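Local coordinates for putative uncharacterized protein (PDB 4HFK) that probably acts as an immunity protein that binds and neutralises a type VI secretion amidase effector, protecting the producing cell, at residues G72-P75 / G76-I80. Numbering follows the deposited sequence.
Sequences GTEP and GHYQI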
ATOM      1  N   GLY B  72      17.667   0.646  -4.499  1.00  9.20           N
ATOM      2  CA  GLY B  72      17.682  -0.717  -5.003  1.00  9.52           C
ATOM      3  C   GLY B  72      18.381  -0.705  -6.347  1.00 14.11           C
ATOM      4  O   GLY B  72      19.008   0.305  -6.703  1.00 13.11           O
ATOM      5  N   THR B  73      18.297  -1.807  -7.093  1.00 10.60           N
ATOM      6  CA  THR B  73      18.982  -1.883  -8.382  1.00 14.10           C
ATOM      7  C   THR B  73      18.320  -0.982  -9.427  1.00 16.16           C
ATOM      8  O   THR B  73      18.949  -0.620 -10.421  1.00 14.25           O
ATOM      9  CB  THR B  73      19.054  -3.322  -8.920  1.00 14.64           C
ATOM     10  OG1 THR B  73      17.727  -3.828  -9.104  1.00 11.48           O
ATOM     11  CG2 THR B  73      19.811  -4.235  -7.936  1.00 10.94           C
ATOM     12  N   GLU B  74      17.055  -0.626  -9.204  1.00 13.26           N
ATOM     13  CA  GLU B  74      16.360   0.283 -10.114  1.00 12.66           C
ATOM     14  C   GLU B  74      16.700   1.731  -9.738  1.00 11.59           C
ATOM     15  O   GLU B  74      17.107   2.000  -8.609  1.00 13.58           O
ATOM     16  CB  GLU B  74      14.845   0.024 -10.096  1.00 12.25           C
ATOM     17  CG  GLU B  74      14.439  -1.362 -10.635  1.00 12.50           C
ATOM     18  CD  GLU B  74      14.590  -1.478 -12.154  1.00 16.81           C
ATOM     19  OE1 GLU B  74      14.170  -0.545 -12.870  1.00 18.39           O
ATOM     20  OE2 GLU B  74      15.133  -2.496 -12.639  1.00 16.52           O
ATOM     21  N   PRO B  75      16.563   2.670 -10.689  1.00 16.59           N
ATOM     22  CA  PRO B  75      17.060   4.021 -10.387  1.00 15.91           C
ATOM     23  C   PRO B  75      16.146   4.850  -9.477  1.00 19.53           C
ATOM     24  O   PRO B  75      16.581   5.893  -8.987  1.00 20.06           O
ATOM     25  CB  PRO B  75      17.158   4.674 -11.774  1.00 16.24           C
ATOM     26  CG  PRO B  75      16.109   3.971 -12.592  1.00 19.11           C
ATOM     27  CD  PRO B  75      16.159   2.532 -12.103  1.00 15.92           C
ATOM     28  N   GLY B  76      14.912   4.414  -9.249  1.00 17.97           N
ATOM     29  CA  GLY B  76      14.004   5.197  -8.418  1.00 15.05           C
ATOM     30  C   GLY B  76      14.327   5.200  -6.931  1.00 18.72           C
ATOM     31  O   GLY B  76      15.389   4.722  -6.504  1.00 15.36           O
ATOM     32  N   HIS B  77      13.410   5.742  -6.131  1.00 13.63           N
ATOM     33  CA  HIS B  77      13.666   5.907  -4.704  1.00 14.06           C
ATOM     34  C   HIS B  77      12.882   4.919  -3.830  1.00 11.09           C
ATOM     35  O   HIS B  77      12.881   5.052  -2.603  1.00 10.88           O
ATOM     36  CB  HIS B  77      13.370   7.349  -4.255  1.00 20.79           C
ATOM     37  CG  HIS B  77      14.169   8.392  -4.979  1.00 29.07           C
ATOM     38  ND1 HIS B  77      15.548   8.353  -5.061  1.00 31.78           N
ATOM     39  CD2 HIS B  77      13.785   9.501  -5.653  1.00 35.19           C
ATOM     40  CE1 HIS B  77      15.972   9.391  -5.758  1.00 34.37           C
ATOM     41  NE2 HIS B  77      14.925  10.107  -6.127  1.00 36.29           N
ATOM     42  N   TYR B  78      12.207   3.954  -4.453  1.00  9.29           N
ATOM     43  CA  TYR B  78      11.503   2.899  -3.704  1.00 10.99           C
ATOM     44  C   TYR B  78      10.605   3.436  -2.583  1.00 10.27           C
ATOM     45  O   TYR B  78      10.501   2.826  -1.511  1.00  8.36           O
ATOM     46  CB  TYR B  78      12.507   1.884  -3.132  1.00  8.26           C
ATOM     47  CG  TYR B  78      13.143   1.009  -4.192  1.00 10.00           C
ATOM     48  CD1 TYR B  78      12.754  -0.313  -4.349  1.00  9.09           C
ATOM     49  CD2 TYR B  78      14.112   1.514  -5.047  1.00 11.38           C
ATOM     50  CE1 TYR B  78      13.327  -1.121  -5.323  1.00  9.52           C
ATOM     51  CE2 TYR B  78      14.695   0.721  -6.025  1.00 10.65           C
ATOM     52  CZ  TYR B  78      14.300  -0.598  -6.160  1.00 12.27           C
ATOM     53  OH  TYR B  78      14.879  -1.386  -7.144  1.00  9.49           O
ATOM     54  N   GLN B  79       9.955   4.572  -2.836  1.00  9.66           N
ATOM     55  CA  GLN B  79       9.079   5.191  -1.843  1.00 11.57           C
ATOM     56  C   GLN B  79       7.851   4.354  -1.499  1.00  9.61           C
ATOM     57  O   GLN B  79       7.389   4.375  -0.359  1.00  8.58           O
ATOM     58  CB  GLN B  79       8.652   6.586  -2.310  1.00 12.20           C
ATOM     59  CG  GLN B  79       9.845   7.439  -2.722  1.00 19.14           C
ATOM     60  CD  GLN B  79       9.877   8.790  -2.042  1.00 24.02           C
ATOM     61  OE1 GLN B  79      10.414   8.935  -0.944  1.00 26.04           O
ATOM     62  NE2 GLN B  79       9.302   9.792  -2.696  1.00 29.20           N
ATOM     63  N   ILE B  80       7.320   3.627  -2.481  1.00  8.42           N
ATOM     64  CA  ILE B  80       6.133   2.804  -2.246  1.00  9.23           C
ATOM     65  C   ILE B  80       6.468   1.726  -1.217  1.00 10.95           C
ATOM     66  O   ILE B  80       5.701   1.482  -0.269  1.00  8.45           O
ATOM     67  CB  ILE B  80       5.618   2.160  -3.552  1.00  9.98           C
ATOM     68  CG1 ILE B  80       4.940   3.218  -4.430  1.00  9.16           C
ATOM     69  CG2 ILE B  80       4.650   1.012  -3.252  1.00  8.75           C
ATOM     70  CD1 ILE B  80       3.673   3.816  -3.810  1.00 11.12           C
TER
HETATM   71  O   HOH W   1      17.704   3.002  -6.337  1.00 12.91           O
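The phenol oxygen of Tyr78 accepts a hydrogen bond from the backbone N-H of Glu74, N to OH 3.1 Å and fairly straight at 156°, tying the end of the tyrosine to the backbone four residues earlier. With CG anti to its carbonyl carbon and beside the backbone N (chi1 -71°), the ring reaches back toward Gly72 and Glu74.

Van der Waals contacts accompany this bond. Gly72 approaches the ring obliquely, its N 3.3 Å from Tyr78 CE2 and its CA 3.6 Å from Tyr78 CZ. Glu74 meets the hydroxyl with its aliphatic part, CB to Tyr78 OH 3.3 Å, and crosses the tyrosine at about a right angle; the bend at chi2 (-72°) helps turn its carboxylate away. The Glu74 carbonyl oxygen lies at the ring edge, in plane.

The contact lies in the second half of the loop between helices 52-66 and 79-87 of this all-helical immunity fold and runs into the start of the latter, with Tyr78 as its N-cap residue. Asp36 of a second subunit accepts the N-H groups of Gln79 and Ile80 at that helix start, while Thr73 OG1 bonds an acidic side chain of another protein's chain, so the loop takes part in binding that partner.

One water bridges the loop: its oxygen accepts from Gly72 N at 3.0 Å and is placed to donate to Glu74 O (2.6 Å) and Gly76 O (2.9 Å), though it has more acceptors in reach than protons.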